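Local coordinates for geranyltranstransferase (Agrobacterium tumefaciens, PDB 2H8O), which probably catalyses the condensation of geranyl diphosphate with isopentenyl diphosphate to farnesyl diphosphate, as a helical trans-prenyltransferase, at residues Ala52-Leu57 with Ala113-His118; Gly85-Pro90 with Leu117-Leu122; Phe91-Ser96 with Leu108-Ala113; Val97-Gly102 with Gln245-Phe250; Lys178-Ile183 with Gly233-Gly238. One frame throughout, in Å; residues are numbered along the deposited sequence. Where two conformers were deposited one is given.

Contact 1 (Ala52-Leu57 with Ala113-His118)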
# COMPACT_ATOMS: atom_id res chain seq x y z
N ALA A 52 -13.71 -5.31 16.37
CA ALA A 52 -12.92 -5.65 17.55
C ALA A 52 -11.45 -5.90 17.16
O ALA A 52 -10.53 -5.34 17.77
CB ALA A 52 -13.52 -6.86 18.28
N LEU A 53 -11.25 -6.67 16.08
CA LEU A 53 -9.87 -6.92 15.64
C LEU A 53 -9.22 -5.62 15.14
O LEU A 53 -8.07 -5.33 15.48
CB LEU A 53 -9.83 -8.00 14.57
CG LEU A 53 -8.44 -8.32 14.02
CD1 LEU A 53 -7.48 -8.83 15.09
CD2 LEU A 53 -8.55 -9.37 12.93
N LEU A 54 -9.96 -4.84 14.36
CA LEU A 54 -9.45 -3.52 13.92
C LEU A 54 -9.00 -2.63 15.10
O LEU A 54 -7.95 -2.00 15.05
CB LEU A 54 -10.51 -2.81 13.09
CG LEU A 54 -10.66 -3.39 11.68
CD1 LEU A 54 -11.98 -2.91 11.06
CD2 LEU A 54 -9.45 -3.02 10.80
N GLY A 55 -9.78 -2.61 16.17
CA GLY A 55 -9.41 -1.81 17.33
C GLY A 55 -8.10 -2.27 17.91
O GLY A 55 -7.27 -1.46 18.36
N HIS A 56 -7.93 -3.58 17.95
CA HIS A 56 -6.71 -4.20 18.41
C HIS A 56 -5.54 -3.84 17.48
O HIS A 56 -4.48 -3.41 17.94
CB HIS A 56 -6.91 -5.71 18.49
CG HIS A 56 -5.70 -6.45 18.93
ND1 HIS A 56 -5.21 -6.36 20.21
CD2 HIS A 56 -4.89 -7.31 18.27
CE1 HIS A 56 -4.14 -7.12 20.32
NE2 HIS A 56 -3.93 -7.72 19.16
N LEU A 57 -5.75 -3.96 16.17
CA LEU A 57 -4.69 -3.68 15.19
C LEU A 57 -4.30 -2.20 15.14
O LEU A 57 -3.20 -1.87 14.67
CB LEU A 57 -5.11 -4.17 13.80
CG LEU A 57 -5.29 -5.67 13.62
CD1 LEU A 57 -6.03 -6.00 12.34
CD2 LEU A 57 -3.93 -6.36 13.63
N ALA A 113 -7.97 -6.50 7.04
CA ALA A 113 -7.06 -5.91 6.07
C ALA A 113 -7.83 -5.24 4.96
O ALA A 113 -7.56 -4.08 4.60
CB ALA A 113 -6.15 -6.95 5.48
N LEU A 114 -8.79 -5.97 4.40
CA LEU A 114 -9.59 -5.44 3.30
C LEU A 114 -10.38 -4.21 3.73
O LEU A 114 -10.52 -3.23 2.97
CB LEU A 114 -10.51 -6.53 2.75
CG LEU A 114 -11.45 -6.12 1.61
CD1 LEU A 114 -10.65 -5.56 0.40
CD2 LEU A 114 -12.33 -7.30 1.20
N GLU A 115 -10.89 -4.24 4.96
CA GLU A 115 -11.60 -3.09 5.48
C GLU A 115 -10.69 -1.87 5.65
O GLU A 115 -11.11 -0.71 5.38
CB GLU A 115 -12.32 -3.45 6.79
CG GLU A 115 -13.33 -2.39 7.26
CD GLU A 115 -14.50 -2.09 6.31
OE1 GLU A 115 -14.74 -2.83 5.33
OE2 GLU A 115 -15.21 -1.10 6.54
N CYS A 116 -9.46 -2.08 6.12
CA CYS A 116 -8.52 -0.97 6.22
C CYS A 116 -8.33 -0.33 4.85
O CYS A 116 -8.31 0.87 4.71
CB CYS A 116 -7.15 -1.42 6.72
SG CYS A 116 -7.10 -1.69 8.49
N LEU A 117 -8.19 -1.18 3.81
CA LEU A 117 -7.99 -0.65 2.46
C LEU A 117 -9.26 0.09 1.99
O LEU A 117 -9.18 1.21 1.45
CB LEU A 117 -7.57 -1.79 1.52
CG LEU A 117 -6.93 -1.32 0.20
CD1 LEU A 117 -5.89 -2.31 -0.34
CD2 LEU A 117 -7.99 -0.96 -0.80
N HIS A 118 -10.42 -0.53 2.15
CA HIS A 118 -11.66 0.17 1.83
C HIS A 118 -11.71 1.56 2.51
O HIS A 118 -12.01 2.57 1.88
CB HIS A 118 -12.87 -0.69 2.22
CG HIS A 118 -14.17 0.05 2.15
ND1 HIS A 118 -14.68 0.56 0.97
CD2 HIS A 118 -15.07 0.35 3.12
CE1 HIS A 118 -15.83 1.16 1.23
NE2 HIS A 118 -16.09 1.05 2.53
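L54, near the C-terminal end of helix 34-57, packs on E115 and C116 of helix 104-125, joining the first helix of the modelled chain to a central helix of the all-helical polyprenyl synthetase fold. The contact is small, 136 Å² in all, and the backbones stay well apart, L54 CA and C116 CA lying 8.2 Å from each other. L53 leans on the preceding turns of helix 104-125, at L108, H109 and A112. L54 then carries the contact to 113-118 with its two methyls parted. CD2 rests on the thiol, 3.6 Å from C116 SG. CD1 meets the aliphatic part of the glutamate at E115 CG, 4.1 Å away, the two side chains set roughly square to each other. L57 also starts out toward 113-118 but packs on I165 of helix 148-167, against which A113 lies as well. Across from L54, E115 offers its methylene because the chain bends at chi2 (61°), which turns the carboxylate away from the leucine and takes OE2 to its salt bridge with R87 NH1.

Contact 2 (Gly85-Pro90 with Leu117-Leu122)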
# COMPACT_ATOMS: atom_id res chain seq x y z
N GLY A 85 -18.52 2.39 7.34
CA GLY A 85 -19.80 1.80 6.96
C GLY A 85 -20.10 0.46 7.59
O GLY A 85 -19.63 0.14 8.67
N LYS A 86 -20.90 -0.34 6.86
CA LYS A 86 -21.53 -1.52 7.42
C LYS A 86 -20.70 -2.82 7.32
O LYS A 86 -21.17 -3.89 7.74
CB LYS A 86 -22.90 -1.73 6.75
CG LYS A 86 -23.88 -0.56 6.98
CD LYS A 86 -23.91 -0.09 8.42
CE LYS A 86 -25.18 0.69 8.75
NZ LYS A 86 -26.33 -0.22 9.05
N ARG A 87 -19.47 -2.74 6.81
CA ARG A 87 -18.53 -3.85 6.82
C ARG A 87 -18.95 -5.01 5.90
O ARG A 87 -18.64 -6.16 6.17
CB ARG A 87 -18.26 -4.36 8.24
CG ARG A 87 -18.10 -3.28 9.28
CD ARG A 87 -16.98 -2.28 9.00
NE ARG A 87 -16.91 -1.33 10.10
CZ ARG A 87 -16.16 -0.23 10.14
NH1 ARG A 87 -15.41 0.12 9.10
NH2 ARG A 87 -16.21 0.55 11.22
N LEU A 88 -19.56 -4.69 4.77
CA LEU A 88 -19.90 -5.72 3.78
C LEU A 88 -18.67 -6.47 3.28
O LEU A 88 -18.72 -7.68 3.03
CB LEU A 88 -20.63 -5.09 2.60
CG LEU A 88 -20.99 -6.05 1.48
CD1 LEU A 88 -21.96 -7.11 1.98
CD2 LEU A 88 -21.56 -5.30 0.28
N ARG A 89 -17.56 -5.76 3.05
CA ARG A 89 -16.39 -6.42 2.47
C ARG A 89 -15.80 -7.51 3.42
O ARG A 89 -15.62 -8.66 3.01
CB ARG A 89 -15.37 -5.40 1.98
CG ARG A 89 -15.93 -4.65 0.78
CD ARG A 89 -15.20 -3.37 0.44
NE ARG A 89 -15.92 -2.58 -0.56
CZ ARG A 89 -17.00 -1.85 -0.29
NH1 ARG A 89 -17.50 -1.77 0.95
NH2 ARG A 89 -17.58 -1.17 -1.26
N PRO A 90 -15.53 -7.16 4.70
CA PRO A 90 -15.18 -8.22 5.64
C PRO A 90 -16.22 -9.34 5.77
O PRO A 90 -15.85 -10.50 5.92
CB PRO A 90 -15.03 -7.49 6.98
CG PRO A 90 -15.13 -6.09 6.72
CD PRO A 90 -15.41 -5.82 5.29
N LEU A 117 -8.19 -1.18 3.81
CA LEU A 117 -7.99 -0.65 2.46
C LEU A 117 -9.26 0.09 1.99
O LEU A 117 -9.18 1.21 1.45
CB LEU A 117 -7.57 -1.79 1.52
CG LEU A 117 -6.93 -1.32 0.20
CD1 LEU A 117 -5.89 -2.31 -0.34
CD2 LEU A 117 -7.99 -0.96 -0.80
N HIS A 118 -10.42 -0.53 2.15
CA HIS A 118 -11.66 0.17 1.83
C HIS A 118 -11.71 1.56 2.51
O HIS A 118 -12.01 2.57 1.88
CB HIS A 118 -12.87 -0.69 2.22
CG HIS A 118 -14.17 0.05 2.15
ND1 HIS A 118 -14.68 0.56 0.97
CD2 HIS A 118 -15.07 0.35 3.12
CE1 HIS A 118 -15.83 1.16 1.23
NE2 HIS A 118 -16.09 1.05 2.53
N CYS A 119 -11.42 1.60 3.79
CA CYS A 119 -11.50 2.84 4.53
C CYS A 119 -10.47 3.87 4.07
O CYS A 119 -10.76 5.06 4.05
CB CYS A 119 -11.41 2.61 6.03
SG CYS A 119 -12.84 1.71 6.69
N TYR A 120 -9.28 3.42 3.68
CA TYR A 120 -8.28 4.36 3.17
C TYR A 120 -8.84 5.05 1.94
O TYR A 120 -8.65 6.25 1.73
CB TYR A 120 -6.93 3.67 2.84
CG TYR A 120 -6.54 3.67 1.35
CD1 TYR A 120 -6.07 4.82 0.73
CD2 TYR A 120 -6.60 2.50 0.60
CE1 TYR A 120 -5.72 4.83 -0.61
CE2 TYR A 120 -6.25 2.49 -0.73
CZ TYR A 120 -5.80 3.65 -1.34
OH TYR A 120 -5.43 3.70 -2.68
N SER A 121 -9.52 4.27 1.09
CA SER A 121 -10.00 4.82 -0.17
C SER A 121 -11.01 5.94 0.08
O SER A 121 -11.04 6.93 -0.66
CB SER A 121 -10.58 3.71 -1.05
OG SER A 121 -11.88 3.30 -0.66
N LEU A 122 -11.80 5.82 1.15
CA LEU A 122 -12.81 6.82 1.47
C LEU A 122 -12.14 8.08 2.01
O LEU A 122 -12.52 9.20 1.65
CB LEU A 122 -13.78 6.29 2.52
CG LEU A 122 -14.49 4.97 2.23
CD1 LEU A 122 -15.36 4.56 3.42
CD2 LEU A 122 -15.29 5.02 0.94
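R89 and H118 stack flat on each other next to the Gly-Gly-Lys-Arg motif G84-R87. Together with K86 they match the residues that hold isopentenyl diphosphate in related farnesyl diphosphate synthases, so the stack probably lines that pocket. Stacking dominates: the guanidinium lies over one face of the imidazole, centres 3.8 Å apart and planes at 8°, with R89 NH1 3.4 Å from H118 CE1. The arginine chain runs extended from CG to NE, then turns at chi4 (77°) to lay the group flat. L122 CG covers the opposite face of the ring, so the imidazole is sandwiched, while L225 and L226 of helix 211-237 touch R89.

R87 makes a looser approach, NH1 to C119 SG at 3.9 Å, the sulfur sitting at the guanidinium edge near its plane. G85 O lies over one face of the same group.

Hydrogen bonds and charges fix both groups from outside the pair. R87, the N-cap residue of helix 88-99, is held by E51, E115 and V81 O, three partners that leave its guanidinium little freedom to rotate. H118 NE2 bonds to G84 O. One turn on, S121 OG donates to the backbone H118 O at 2.6 Å, with a C=O...OG angle of 135°.

Contact 3 (Phe91-Ser96 with Leu108-Ala113)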
# COMPACT_ATOMS: atom_id res chain seq x y z
N PHE A 91 -17.50 -8.99 5.72
CA PHE A 91 -18.55 -9.98 5.77
C PHE A 91 -18.34 -11.03 4.68
O PHE A 91 -18.41 -12.24 4.92
CB PHE A 91 -19.93 -9.33 5.61
CG PHE A 91 -21.02 -10.30 5.35
CD1 PHE A 91 -21.79 -10.80 6.39
CD2 PHE A 91 -21.29 -10.73 4.06
CE1 PHE A 91 -22.81 -11.71 6.12
CE2 PHE A 91 -22.31 -11.64 3.82
CZ PHE A 91 -23.05 -12.12 4.83
N LEU A 92 -18.06 -10.54 3.47
CA LEU A 92 -17.92 -11.43 2.32
C LEU A 92 -16.68 -12.33 2.46
O LEU A 92 -16.73 -13.53 2.13
CB LEU A 92 -17.89 -10.63 1.01
CG LEU A 92 -19.21 -9.95 0.63
CD1 LEU A 92 -18.99 -8.91 -0.47
CD2 LEU A 92 -20.26 -10.98 0.20
N VAL A 93 -15.58 -11.78 2.96
CA VAL A 93 -14.39 -12.59 3.23
C VAL A 93 -14.68 -13.70 4.25
O VAL A 93 -14.45 -14.91 4.01
CB VAL A 93 -13.21 -11.74 3.70
CG1 VAL A 93 -12.02 -12.65 4.03
CG2 VAL A 93 -12.83 -10.68 2.64
N ILE A 94 -15.22 -13.29 5.39
CA ILE A 94 -15.55 -14.22 6.47
C ILE A 94 -16.48 -15.33 5.97
O ILE A 94 -16.28 -16.51 6.27
CB ILE A 94 -16.21 -13.44 7.65
CG1 ILE A 94 -15.16 -12.54 8.33
CG2 ILE A 94 -16.84 -14.42 8.66
CD1 ILE A 94 -15.74 -11.46 9.20
N GLU A 95 -17.51 -14.95 5.23
CA GLU A 95 -18.52 -15.93 4.81
C GLU A 95 -18.06 -16.81 3.64
O GLU A 95 -18.45 -17.96 3.53
CB GLU A 95 -19.87 -15.26 4.57
CG GLU A 95 -20.47 -14.65 5.87
CD GLU A 95 -20.68 -15.71 7.00
OE1 GLU A 95 -20.97 -16.89 6.69
OE2 GLU A 95 -20.60 -15.35 8.21
N SER A 96 -17.20 -16.27 2.78
CA SER A 96 -16.57 -17.08 1.73
C SER A 96 -15.67 -18.13 2.37
O SER A 96 -15.70 -19.32 2.01
CB SER A 96 -15.76 -16.22 0.76
OG SER A 96 -15.17 -17.02 -0.25
N LEU A 108 -10.97 -13.59 9.40
CA LEU A 108 -11.13 -12.35 10.16
C LEU A 108 -9.98 -11.37 9.90
O LEU A 108 -10.21 -10.17 9.70
CB LEU A 108 -11.25 -12.67 11.65
CG LEU A 108 -11.63 -11.50 12.55
CD1 LEU A 108 -13.05 -11.03 12.25
CD2 LEU A 108 -11.48 -11.90 14.01
N HIS A 109 -8.75 -11.87 9.88
CA HIS A 109 -7.57 -11.02 9.64
C HIS A 109 -7.62 -10.44 8.23
O HIS A 109 -7.40 -9.25 8.04
CB HIS A 109 -6.28 -11.80 9.88
CG HIS A 109 -5.90 -11.82 11.32
ND1 HIS A 109 -6.65 -12.47 12.27
CD2 HIS A 109 -4.90 -11.20 11.98
CE1 HIS A 109 -6.12 -12.25 13.47
NE2 HIS A 109 -5.06 -11.49 13.32
N VAL A 110 -7.90 -11.30 7.24
CA VAL A 110 -7.97 -10.80 5.85
C VAL A 110 -9.13 -9.82 5.65
O VAL A 110 -8.97 -8.81 4.97
CB VAL A 110 -8.02 -11.95 4.85
CG1 VAL A 110 -8.20 -11.44 3.43
CG2 VAL A 110 -6.75 -12.78 4.99
N GLY A 111 -10.28 -10.09 6.28
CA GLY A 111 -11.39 -9.14 6.26
C GLY A 111 -11.00 -7.80 6.85
O GLY A 111 -11.33 -6.74 6.30
N ALA A 112 -10.29 -7.81 7.98
CA ALA A 112 -9.83 -6.56 8.60
C ALA A 112 -8.89 -5.79 7.67
O ALA A 112 -8.99 -4.58 7.55
CB ALA A 112 -9.15 -6.82 9.95
N ALA A 113 -7.97 -6.50 7.04
CA ALA A 113 -7.06 -5.91 6.07
C ALA A 113 -7.83 -5.24 4.96
O ALA A 113 -7.56 -4.08 4.60
CB ALA A 113 -6.15 -6.95 5.48
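V93 and G111 bring helices 88-99 and 104-125 together, their CA atoms only 5.5 Å apart. The short axes of 91-96 and 108-113 run nearly antiparallel, at 160° between their directions, and approach to 8.3 Å, as suits two consecutive helices joined by a short loop into a helical hairpin. At G111 there is no side chain between the helices, and the branched V93 sits directly on the backbone. V93 CB lies 4.1 Å from G111 CA, and CG1 reaches G111 N at 3.8 Å. With CG1 anti to the backbone N (chi1 177°), the same methyl also meets V110 CG1, 4.1 Å away, one valine lying nearly perpendicular to the other. On the other flank I94 and L108 lie side by side and point the same way. The extended chi2 of I94 (163°) carries its CD1 out to L108 CD1, at 4.1 Å. No hydrogen bond links the segments; the side chains that meet are all apolar.

Around it the hairpin is covered on several sides. L92 and V93 touch A229 of helix 211-237, and V110 packs on I236 of the same helix. F91 turns from the seam to helices 34-57 and 321-331, its ring edge-to-face with F39, and I94 leans on N46 and T50 of helix 34-57.

Contact 4 (Val97-Gly102 with Gln245-Phe250)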
# COMPACT_ATOMS: atom_id res chain seq x y z
N VAL A 97 -14.88 -17.69 3.36
CA VAL A 97 -14.04 -18.61 4.10
C VAL A 97 -14.89 -19.71 4.77
O VAL A 97 -14.55 -20.89 4.68
CB VAL A 97 -13.16 -17.88 5.13
CG1 VAL A 97 -12.42 -18.89 6.00
CG2 VAL A 97 -12.15 -16.94 4.44
N ALA A 98 -16.00 -19.33 5.42
CA ALA A 98 -16.86 -20.30 6.10
C ALA A 98 -17.49 -21.29 5.11
O ALA A 98 -17.54 -22.50 5.39
CB ALA A 98 -17.96 -19.59 6.86
N LEU A 99 -17.95 -20.77 3.97
CA LEU A 99 -18.54 -21.61 2.94
C LEU A 99 -17.62 -22.74 2.53
O LEU A 99 -18.08 -23.88 2.31
CB LEU A 99 -18.90 -20.79 1.70
CG LEU A 99 -19.51 -21.56 0.52
CD1 LEU A 99 -20.93 -22.00 0.84
CD2 LEU A 99 -19.43 -20.70 -0.74
N LEU A 100 -16.33 -22.42 2.41
CA LEU A 100 -15.30 -23.33 1.88
C LEU A 100 -14.50 -24.04 2.97
O LEU A 100 -13.52 -24.72 2.68
CB LEU A 100 -14.37 -22.55 0.94
CG LEU A 100 -15.07 -21.87 -0.25
CD1 LEU A 100 -14.15 -21.02 -1.14
CD2 LEU A 100 -15.77 -22.94 -1.08
N GLY A 101 -14.90 -23.85 4.22
CA GLY A 101 -14.30 -24.54 5.36
C GLY A 101 -12.90 -24.11 5.78
O GLY A 101 -12.20 -24.88 6.46
N GLY A 102 -12.52 -22.89 5.42
CA GLY A 102 -11.21 -22.34 5.79
C GLY A 102 -11.17 -21.87 7.23
O GLY A 102 -12.18 -21.96 7.95
N GLN A 245 -12.22 -19.84 -9.05
CA GLN A 245 -12.94 -19.16 -10.13
C GLN A 245 -14.41 -18.97 -9.82
O GLN A 245 -14.96 -17.93 -10.13
CB GLN A 245 -12.80 -19.89 -11.49
CG GLN A 245 -11.48 -19.68 -12.16
CD GLN A 245 -11.11 -18.23 -12.24
OE1 GLN A 245 -11.87 -17.42 -12.75
NE2 GLN A 245 -9.97 -17.86 -11.64
N ARG A 246 -15.05 -19.99 -9.25
CA ARG A 246 -16.46 -19.93 -8.89
C ARG A 246 -16.70 -18.76 -7.92
O ARG A 246 -17.62 -17.95 -8.12
CB ARG A 246 -16.91 -21.25 -8.25
CG ARG A 246 -18.38 -21.29 -7.86
CD ARG A 246 -18.85 -22.71 -7.50
NE ARG A 246 -18.67 -23.61 -8.66
CZ ARG A 246 -19.52 -23.76 -9.68
NH1 ARG A 246 -20.70 -23.14 -9.71
NH2 ARG A 246 -19.21 -24.58 -10.68
N LEU A 247 -15.88 -18.68 -6.88
CA LEU A 247 -16.07 -17.60 -5.89
C LEU A 247 -15.74 -16.22 -6.47
O LEU A 247 -16.43 -15.25 -6.15
CB LEU A 247 -15.31 -17.88 -4.58
CG LEU A 247 -16.13 -18.63 -3.52
CD1 LEU A 247 -17.25 -17.75 -2.97
CD2 LEU A 247 -16.71 -19.94 -4.04
N ARG A 248 -14.72 -16.14 -7.31
CA ARG A 248 -14.46 -14.91 -8.09
C ARG A 248 -15.69 -14.46 -8.90
O ARG A 248 -16.17 -13.27 -8.85
CB ARG A 248 -13.23 -15.13 -8.99
CG ARG A 248 -12.76 -13.91 -9.74
CD ARG A 248 -11.68 -14.29 -10.74
NE ARG A 248 -11.30 -13.19 -11.63
CZ ARG A 248 -10.45 -12.22 -11.33
NH1 ARG A 248 -9.87 -12.18 -10.14
NH2 ARG A 248 -10.17 -11.27 -12.24
N LEU A 249 -16.24 -15.39 -9.67
CA LEU A 249 -17.41 -15.06 -10.46
C LEU A 249 -18.56 -14.60 -9.57
O LEU A 249 -19.27 -13.64 -9.91
CB LEU A 249 -17.84 -16.26 -11.30
CG LEU A 249 -17.10 -16.72 -12.53
CD1 LEU A 249 -17.98 -17.77 -13.19
CD2 LEU A 249 -16.82 -15.59 -13.50
N PHE A 250 -18.77 -15.29 -8.46
CA PHE A 250 -19.80 -14.89 -7.50
C PHE A 250 -19.54 -13.44 -7.04
O PHE A 250 -20.46 -12.61 -7.00
CB PHE A 250 -19.83 -15.83 -6.29
CG PHE A 250 -20.85 -15.46 -5.26
CD1 PHE A 250 -22.19 -15.80 -5.40
CD2 PHE A 250 -20.48 -14.73 -4.15
CE1 PHE A 250 -23.12 -15.44 -4.43
CE2 PHE A 250 -21.41 -14.35 -3.20
CZ PHE A 250 -22.72 -14.71 -3.34
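L247 of helix 241-267 inserts its side chain toward L99 and L100, at the C-terminal end of helix 88-99. The contact across the segments is apolar and small, 103 Å² in all, with no hydrogen bond between them. L100 makes the closer approach: its CD1 lies 3.9 Å from L247 CG and 4.0 Å from L247 CD2, the two leucines overlapping head to tail. L99 adds a looser one, CD2 to L247 CD1 at 4.3 Å. L100 CG stands anti to the carbonyl carbon (chi1 -59°), which brings CD1 onto L247. The leucines join the C-terminal end of helix 88-99 to helix 241-267, far apart in sequence but neighbours in the all-helical polyprenyl synthetase fold, with Y316 touching both L99 and L100, and A234 and A237 of helix 211-237 touching L100.

Backbone bonds end the helix just beyond. G102 N bonds to V97 O and G101 N to A98 O, a Schellman motif with G101 as its positive-phi C-prime residue.

Charged contacts belong to the next residue. About a quarter turn round helix 241-267 from L247, R248 forms a salt bridge with E231 and another with D65 of the second subunit, whose OD1 meets R248 NH1.

Contact 5 (Lys178-Ile183 with Gly233-Gly238)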
# COMPACT_ATOMS: atom_id res chain seq x y z
N LYS A 178 -0.73 -16.28 1.67
CA LYS A 178 -0.47 -14.86 1.94
C LYS A 178 0.04 -14.14 0.69
O LYS A 178 -0.48 -13.10 0.33
CB LYS A 178 0.54 -14.72 3.08
CG LYS A 178 -0.09 -15.04 4.45
CD LYS A 178 0.94 -15.18 5.57
CE LYS A 178 0.28 -15.02 6.95
NZ LYS A 178 1.06 -15.60 8.05
N ALA A 179 1.02 -14.72 0.02
CA ALA A 179 1.55 -14.10 -1.23
C ALA A 179 0.45 -13.96 -2.27
O ALA A 179 0.31 -12.92 -2.90
CB ALA A 179 2.73 -14.89 -1.79
N ALA A 180 -0.35 -15.01 -2.45
CA ALA A 180 -1.46 -14.97 -3.41
C ALA A 180 -2.45 -13.86 -3.09
O ALA A 180 -2.95 -13.18 -3.97
CB ALA A 180 -2.18 -16.32 -3.43
N LEU A 181 -2.73 -13.69 -1.80
CA LEU A 181 -3.65 -12.64 -1.36
C LEU A 181 -3.05 -11.25 -1.58
O LEU A 181 -3.77 -10.32 -1.92
CB LEU A 181 -3.95 -12.81 0.13
CG LEU A 181 -4.90 -13.94 0.51
CD1 LEU A 181 -4.94 -14.10 2.01
CD2 LEU A 181 -6.29 -13.68 -0.01
N VAL A 182 -1.75 -11.09 -1.32
CA VAL A 182 -1.10 -9.80 -1.52
C VAL A 182 -1.20 -9.40 -3.01
O VAL A 182 -1.57 -8.26 -3.35
CB VAL A 182 0.36 -9.80 -1.05
CG1 VAL A 182 1.10 -8.51 -1.52
CG2 VAL A 182 0.46 -9.95 0.50
N ILE A 183 -0.92 -10.35 -3.89
CA ILE A 183 -1.04 -10.11 -5.34
C ILE A 183 -2.49 -9.75 -5.68
O ILE A 183 -2.76 -8.75 -6.33
CB ILE A 183 -0.57 -11.33 -6.19
CG1 ILE A 183 0.90 -11.67 -5.93
CG2 ILE A 183 -0.83 -11.09 -7.69
CD1 ILE A 183 1.25 -13.09 -6.36
N GLY A 233 -11.78 -15.94 -0.00
CA GLY A 233 -12.18 -17.09 0.79
C GLY A 233 -11.62 -18.39 0.22
O GLY A 233 -11.14 -19.26 0.97
N ALA A 234 -11.68 -18.52 -1.10
CA ALA A 234 -11.11 -19.66 -1.81
C ALA A 234 -9.58 -19.70 -1.66
O ALA A 234 -9.01 -20.77 -1.43
CB ALA A 234 -11.50 -19.62 -3.28
N ILE A 235 -8.92 -18.55 -1.76
CA ILE A 235 -7.47 -18.52 -1.57
C ILE A 235 -7.09 -18.95 -0.14
O ILE A 235 -6.19 -19.77 0.08
CB ILE A 235 -6.89 -17.12 -1.87
CG1 ILE A 235 -7.12 -16.77 -3.33
CG2 ILE A 235 -5.41 -17.07 -1.52
CD1 ILE A 235 -6.69 -15.38 -3.66
N ILE A 236 -7.80 -18.41 0.84
CA ILE A 236 -7.56 -18.72 2.24
C ILE A 236 -7.84 -20.21 2.52
O ILE A 236 -7.13 -20.84 3.28
CB ILE A 236 -8.46 -17.85 3.13
CG1 ILE A 236 -8.00 -16.37 3.08
CG2 ILE A 236 -8.51 -18.39 4.58
CD1 ILE A 236 -9.04 -15.36 3.60
N ALA A 237 -8.90 -20.74 1.92
CA ALA A 237 -9.32 -22.14 2.17
C ALA A 237 -8.42 -23.14 1.44
O ALA A 237 -8.50 -24.35 1.72
CB ALA A 237 -10.77 -22.33 1.78
N GLY A 238 -7.58 -22.67 0.53
CA GLY A 238 -6.71 -23.53 -0.27
C GLY A 238 -7.50 -24.31 -1.31
O GLY A 238 -7.18 -25.47 -1.60
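K178 NZ is gripped by N171 O and S168 O, and weakly by L173 O, which anchors the helix turn whose A180 and L181 pack on I235 and I236. The ammonium end thus ties helix 175-189 to the loop before it, while the apolar contact forms on another side of the turn. Axes of 178-183 and 233-237 run nearly antiparallel, at 163°, and stay 9.6 Å apart. L181 CA and I235 CA, 7.0 Å from each other, are the nearest CA pair.

I235 is the centre of the seam. Its CG2 lies anti to the backbone N, CG1 taking the place beside it (chi1 -64°), and the CG2 methyl touches two residues at once. A180 CB is 3.8 Å from I235 CG2, and L181 CG is also 3.8 Å from it. L181 and I235 lie alongside with their ends pointing opposite ways, and L181 CD2 comes to 4.0 Å of I235 CD1 as well. The other leucine methyl serves the second isoleucine: L181 CD1 meets I236 CG1 at 4.0 Å, one side chain laid across the other.

V110 of helix 104-125 packs on L181, and I236 O accepts from R177 NH1. Just beyond, G238 ends helix 211-237 with positive phi in a Schellman motif. On another face of helix 175-189, V182 and I183 touch A167 of the second subunit. The contact thus joins two antiparallel helices, 175-189 and 211-237, of the all-helical polyprenyl synthetase fold, close to the dimer interface.

Contacts 1, 2 and 3 all use helix 104-125, and contact 3 is the bridge between the ends of the set: its centre is about 10 Å from contact 1, 11 Å from contact 2, and 12 Å from contacts 4 and 5. The salt bridge from E115 OE2 to R87 NH1, 2.8 Å, joins contacts 1 and 2. At the other end, contacts 4 and 5 meet where L100 CD1 comes to 3.4 Å of A234 CA, while V110 CG2 of contact 3 reaches L181 CD1 of contact 5 at 3.7 Å. Contact 2 probably lines the isopentenyl diphosphate pocket, through R89 and H118, as in relatives; contacts 4 and 5 lie well away from it, toward the other end of helix 88-99.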